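Local atomic coordinates of polysaccharide deacetylase-like protein (Bacillus anthracis, PDB entry 4V33), a protein that is a putative zinc-binding polysaccharide deacetylase, probably removing acetyl groups from cell-wall polysaccharide, and helps maintain osmotic stability and cell shape. Residues A[161-166]-A[343-348]; A[168-173]-A[215-220]. All coordinates share one frame; numbering follows the deposited sequence.

Contact 1 (A[161-166]-A[343-348]); sequences KDLFVS and RVRIHH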
# COMPACT_ATOMS: atom_id res chain seq x y z
N LYS A 161 -8.19 17.71 21.00
CA LYS A 161 -8.10 18.61 19.84
C LYS A 161 -7.21 18.10 18.71
O LYS A 161 -7.61 18.12 17.55
CB LYS A 161 -7.62 19.98 20.31
CG LYS A 161 -7.58 21.04 19.23
CD LYS A 161 -7.24 22.39 19.88
CE LYS A 161 -7.06 23.49 18.88
NZ LYS A 161 -6.72 24.74 19.62
N ASP A 162 -6.02 17.63 19.06
CA ASP A 162 -5.05 17.17 18.06
C ASP A 162 -5.60 16.06 17.15
O ASP A 162 -5.19 15.92 16.00
CB ASP A 162 -3.76 16.71 18.74
CG ASP A 162 -2.79 16.08 17.77
OD1 ASP A 162 -2.23 16.81 16.92
OD2 ASP A 162 -2.58 14.85 17.84
N LEU A 163 -6.55 15.29 17.68
CA LEU A 163 -7.10 14.15 16.96
C LEU A 163 -8.26 14.52 16.04
O LEU A 163 -8.86 13.64 15.43
CB LEU A 163 -7.53 13.07 17.94
CG LEU A 163 -6.41 12.49 18.79
CD1 LEU A 163 -6.96 11.42 19.73
CD2 LEU A 163 -5.31 11.92 17.93
N PHE A 164 -8.58 15.81 15.95
CA PHE A 164 -9.63 16.28 15.04
C PHE A 164 -9.06 16.95 13.81
O PHE A 164 -8.35 17.94 13.91
CB PHE A 164 -10.53 17.30 15.74
CG PHE A 164 -11.47 16.70 16.74
CD1 PHE A 164 -11.01 16.27 17.96
CD2 PHE A 164 -12.82 16.57 16.45
CE1 PHE A 164 -11.88 15.71 18.90
CE2 PHE A 164 -13.70 16.02 17.38
CZ PHE A 164 -13.22 15.59 18.59
N VAL A 165 -9.41 16.43 12.63
CA VAL A 165 -9.14 17.13 11.37
C VAL A 165 -10.49 17.57 10.81
O VAL A 165 -11.42 16.78 10.72
CB VAL A 165 -8.38 16.22 10.38
CG1 VAL A 165 -8.34 16.82 8.97
CG2 VAL A 165 -6.97 15.95 10.90
N SER A 166 -10.64 18.85 10.48
CA SER A 166 -11.94 19.33 10.01
C SER A 166 -12.29 18.69 8.67
O SER A 166 -11.41 18.35 7.90
CB SER A 166 -11.94 20.84 9.86
OG SER A 166 -11.03 21.25 8.84
N ARG A 343 3.30 4.50 10.52
CA ARG A 343 2.27 5.37 9.96
C ARG A 343 2.64 6.84 10.04
O ARG A 343 3.45 7.26 10.87
CB ARG A 343 0.91 5.12 10.64
CG ARG A 343 0.33 3.74 10.32
CD ARG A 343 -1.15 3.69 10.65
NE ARG A 343 -1.38 3.52 12.09
CZ ARG A 343 -2.59 3.55 12.64
NH1 ARG A 343 -3.66 3.78 11.87
NH2 ARG A 343 -2.73 3.35 13.95
N VAL A 344 2.02 7.62 9.15
CA VAL A 344 2.18 9.07 9.15
C VAL A 344 0.99 9.71 9.85
O VAL A 344 -0.15 9.60 9.39
CB VAL A 344 2.29 9.60 7.70
CG1 VAL A 344 2.41 11.12 7.69
CG2 VAL A 344 3.49 8.95 6.97
N ARG A 345 1.24 10.35 10.99
CA ARG A 345 0.18 10.97 11.78
C ARG A 345 -0.24 12.31 11.18
O ARG A 345 0.60 13.16 10.91
CB ARG A 345 0.67 11.19 13.21
CG ARG A 345 -0.32 11.90 14.10
CD ARG A 345 0.23 12.08 15.52
NE ARG A 345 0.38 10.82 16.24
CZ ARG A 345 -0.61 10.21 16.90
NH1 ARG A 345 -1.83 10.73 16.90
NH2 ARG A 345 -0.37 9.07 17.54
N ILE A 346 -1.54 12.48 10.94
CA ILE A 346 -2.07 13.79 10.56
C ILE A 346 -2.65 14.48 11.80
O ILE A 346 -3.37 13.87 12.59
CB ILE A 346 -3.12 13.70 9.44
CG1 ILE A 346 -2.54 12.94 8.23
CG2 ILE A 346 -3.59 15.10 9.05
CD1 ILE A 346 -1.18 13.45 7.76
N HIS A 347 -2.32 15.76 11.97
CA HIS A 347 -2.71 16.52 13.15
C HIS A 347 -3.80 17.53 12.83
O HIS A 347 -3.99 17.93 11.68
CB HIS A 347 -1.51 17.33 13.66
CG HIS A 347 -0.34 16.49 14.07
ND1 HIS A 347 -0.18 16.02 15.36
CD2 HIS A 347 0.73 16.05 13.37
CE1 HIS A 347 0.94 15.33 15.43
NE2 HIS A 347 1.51 15.33 14.24
N HIS A 348 -4.50 17.97 13.88
CA HIS A 348 -5.46 19.07 13.76
C HIS A 348 -4.88 20.27 13.02
O HIS A 348 -5.57 20.93 12.24
CB HIS A 348 -5.91 19.50 15.16
CG HIS A 348 -6.87 20.66 15.16
ND1 HIS A 348 -8.19 20.52 14.79
CD2 HIS A 348 -6.69 21.96 15.49
CE1 HIS A 348 -8.79 21.70 14.90
NE2 HIS A 348 -7.90 22.59 15.31
O HOH W 1 -5.82 14.15 13.80
O HOH W 2 -2.88 13.14 15.60
O HOH W 3 -7.66 20.14 10.38
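D162, F164 and K161 meet H347 and H348 in a mainly polar contact between a 3-10 turn with the short strand after it and the loop that leaves strand 341-345, one of the strands of the parallel sheet in the polysaccharide deacetylase barrel. The short strand, 164-165, has 151-152 as its sheet partner; the side chain of L163 lies about 7 Å from the zinc ion.

D162 holds the chain after R345 at two points. Its CG stands anti to the backbone N (chi1 174°), and OD1 receives the ND1-H of H347 on its syn lone pair at 2.7 Å. OD1 lies in the plane of the imidazole, although the carboxylate and ring planes are 48° apart. One face of the same ring carries R345 CG. The backbone O of D162 takes H348 N at 3.0 Å.

H348 is the most extensively covered residue. Its ring reaches F164 O through ND1 at 2.7 Å, with the oxygen close to the ring plane, while H348 CA also approaches that oxygen, at 3.1 Å. K161 lies over one ring face in a CH-pi contact, CG being 4.1 Å from the ring centroid, and its extended chain carries CE on to CD2 and NE2. Apolar contact is minor: V165 CG2 touches I346 CG2 at 3.9 Å.

Three waters lie along the seam. One sits near D162 O and I346 O; a second accepts from R345 NH1 within reach of D162 OD2 and I346 O; the third joins S166 N to H348 O. D162 OD2 and R345 NH1, 4.3 Å apart, are near as charges but form no direct salt bridge. With ND1-H given to D162 OD1 by H347 and to F164 O by H348, the rotation of each ring is set.

Contact 2 (A[168-173]-A[215-220]); sequences ANFEAQ and FHVLQK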
# COMPACT_ATOMS: atom_id res chain seq x y z
N ALA A 168 -13.34 20.16 6.08
CA ALA A 168 -12.74 21.00 5.04
C ALA A 168 -11.26 20.69 4.81
O ALA A 168 -10.82 20.55 3.67
CB ALA A 168 -12.93 22.48 5.38
N ASN A 169 -10.49 20.58 5.89
CA ASN A 169 -9.07 20.24 5.73
C ASN A 169 -8.86 18.82 5.24
O ASN A 169 -7.95 18.56 4.44
CB ASN A 169 -8.29 20.52 7.02
CG ASN A 169 -8.10 22.00 7.26
OD1 ASN A 169 -8.25 22.81 6.34
ND2 ASN A 169 -7.77 22.37 8.49
N PHE A 170 -9.70 17.89 5.69
CA PHE A 170 -9.63 16.52 5.18
C PHE A 170 -9.87 16.51 3.67
O PHE A 170 -9.14 15.86 2.93
CB PHE A 170 -10.64 15.61 5.88
CG PHE A 170 -10.66 14.21 5.33
CD1 PHE A 170 -9.58 13.36 5.54
CD2 PHE A 170 -11.72 13.77 4.55
CE1 PHE A 170 -9.56 12.08 5.01
CE2 PHE A 170 -11.72 12.48 4.01
CZ PHE A 170 -10.64 11.63 4.24
N GLU A 171 -10.88 17.25 3.22
CA GLU A 171 -11.16 17.32 1.80
C GLU A 171 -9.97 17.89 1.03
O GLU A 171 -9.64 17.41 -0.05
CB GLU A 171 -12.43 18.13 1.52
CG GLU A 171 -12.77 18.19 0.04
CD GLU A 171 -14.15 18.76 -0.24
OE1 GLU A 171 -15.01 18.74 0.67
OE2 GLU A 171 -14.37 19.23 -1.38
N ALA A 172 -9.32 18.91 1.59
CA ALA A 172 -8.19 19.55 0.91
C ALA A 172 -7.03 18.56 0.79
O ALA A 172 -6.33 18.55 -0.22
CB ALA A 172 -7.76 20.81 1.65
N GLN A 173 -6.84 17.74 1.82
CA GLN A 173 -5.79 16.72 1.82
C GLN A 173 -6.08 15.63 0.79
O GLN A 173 -5.20 15.24 0.02
CB GLN A 173 -5.62 16.15 3.22
CG GLN A 173 -5.01 17.18 4.18
CD GLN A 173 -5.29 16.87 5.65
OE1 GLN A 173 -5.63 15.75 6.01
NE2 GLN A 173 -5.14 17.88 6.49
N PHE A 215 -16.23 9.61 4.75
CA PHE A 215 -16.93 8.84 3.73
C PHE A 215 -17.59 9.75 2.69
O PHE A 215 -17.40 9.58 1.48
CB PHE A 215 -17.96 7.94 4.43
CG PHE A 215 -18.87 7.18 3.50
CD1 PHE A 215 -18.36 6.43 2.45
CD2 PHE A 215 -20.24 7.20 3.72
CE1 PHE A 215 -19.20 5.73 1.61
CE2 PHE A 215 -21.09 6.49 2.87
CZ PHE A 215 -20.57 5.76 1.82
N HIS A 216 -18.35 10.73 3.17
CA HIS A 216 -19.04 11.65 2.27
C HIS A 216 -18.07 12.48 1.42
O HIS A 216 -18.34 12.75 0.26
CB HIS A 216 -19.98 12.55 3.06
CG HIS A 216 -21.10 11.81 3.71
ND1 HIS A 216 -21.69 12.23 4.89
CD2 HIS A 216 -21.75 10.68 3.35
CE1 HIS A 216 -22.65 11.38 5.23
NE2 HIS A 216 -22.70 10.43 4.31
N VAL A 217 -16.95 12.89 2.01
CA VAL A 217 -15.93 13.64 1.27
C VAL A 217 -15.34 12.76 0.17
O VAL A 217 -15.16 13.20 -0.97
CB VAL A 217 -14.82 14.14 2.20
CG1 VAL A 217 -13.59 14.56 1.41
CG2 VAL A 217 -15.33 15.29 3.08
N LEU A 218 -15.05 11.51 0.51
CA LEU A 218 -14.51 10.58 -0.49
C LEU A 218 -15.51 10.29 -1.62
O LEU A 218 -15.13 10.19 -2.79
CB LEU A 218 -14.01 9.30 0.18
CG LEU A 218 -12.79 9.49 1.09
CD1 LEU A 218 -12.44 8.17 1.78
CD2 LEU A 218 -11.60 10.03 0.29
N GLN A 219 -16.80 10.18 -1.28
CA GLN A 219 -17.83 10.01 -2.30
C GLN A 219 -17.88 11.21 -3.25
O GLN A 219 -18.06 11.06 -4.45
CB GLN A 219 -19.21 9.84 -1.66
CG GLN A 219 -19.43 8.50 -1.00
CD GLN A 219 -20.83 8.38 -0.45
OE1 GLN A 219 -21.23 9.16 0.41
NE2 GLN A 219 -21.59 7.43 -0.97
N LYS A 220 -17.72 12.40 -2.68
CA LYS A 220 -17.73 13.62 -3.48
C LYS A 220 -16.56 13.66 -4.46
O LYS A 220 -16.74 13.97 -5.64
CB LYS A 220 -17.70 14.85 -2.58
CG LYS A 220 -17.61 16.17 -3.33
CD LYS A 220 -17.46 17.35 -2.39
CE LYS A 220 -17.23 18.64 -3.17
NZ LYS A 220 -17.03 19.81 -2.26
O HOH W 4 -17.73 19.50 0.17
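F170 and E171 of helix 167-179 pack against V217, L218 and K220 of helix 211-221, two neighbouring helices on the outside of the deacetylase barrel. The segments run in broadly the same direction, with axes 10.0 Å apart at closest approach and crossing at -39°.

At the start of the helix S166, the N-cap residue, caps N169 N with its OG, just ahead of F170. F170 follows, its CB directed at the partner helix and its CG anti to the backbone N (chi1 177°). The CD2 and CE2 side of its ring meets V217: CD2 lies 3.7 Å from V217 CG1, and V217 CB sits at the ring edge near its plane. L218 CG approaches the same ring edge from further off, 4.3 Å from CE2. F170 also meets Y149 of strand 146-149 edge-to-face, which places its ring between the partner helix and the sheet.

At E171 the contact passes from buried to exposed. V217 CG1 nestles against the start of this side chain, 3.7 Å from E171 CA, and the extended chain then carries the carboxylate to K220, crossing its side chain at about a right angle. K220 NZ forms a salt bridge with E171, its N-H bonding to OE2 on the syn lone pair at 2.9 Å. The other carboxylate oxygen, E171 OE1, accepts a hydrogen bond from a water at 2.9 Å.

How the contacts relate
Contact 2 is nested within the loop closed by contact 1: along the chain come 161-166, 168-173, 215-220 and finally 343-348. Their centres are 14 Å apart, on the same side of the chain's centre. Strand 164-165 is followed, after S166, by helix 167-179, so the first segments of the two contacts are nearly adjacent in the chain. They touch where V165 CG1 packs 3.7 Å from F170 N and where I346 CG2 lies 3.7 Å from Q173 OE1. Helix 167-179 thus packs on V165 and I346 of contact 1 with one part of its surface and on helix 211-221 with another, joining the zinc-side loops to the outer helical layer of the deacetylase domain.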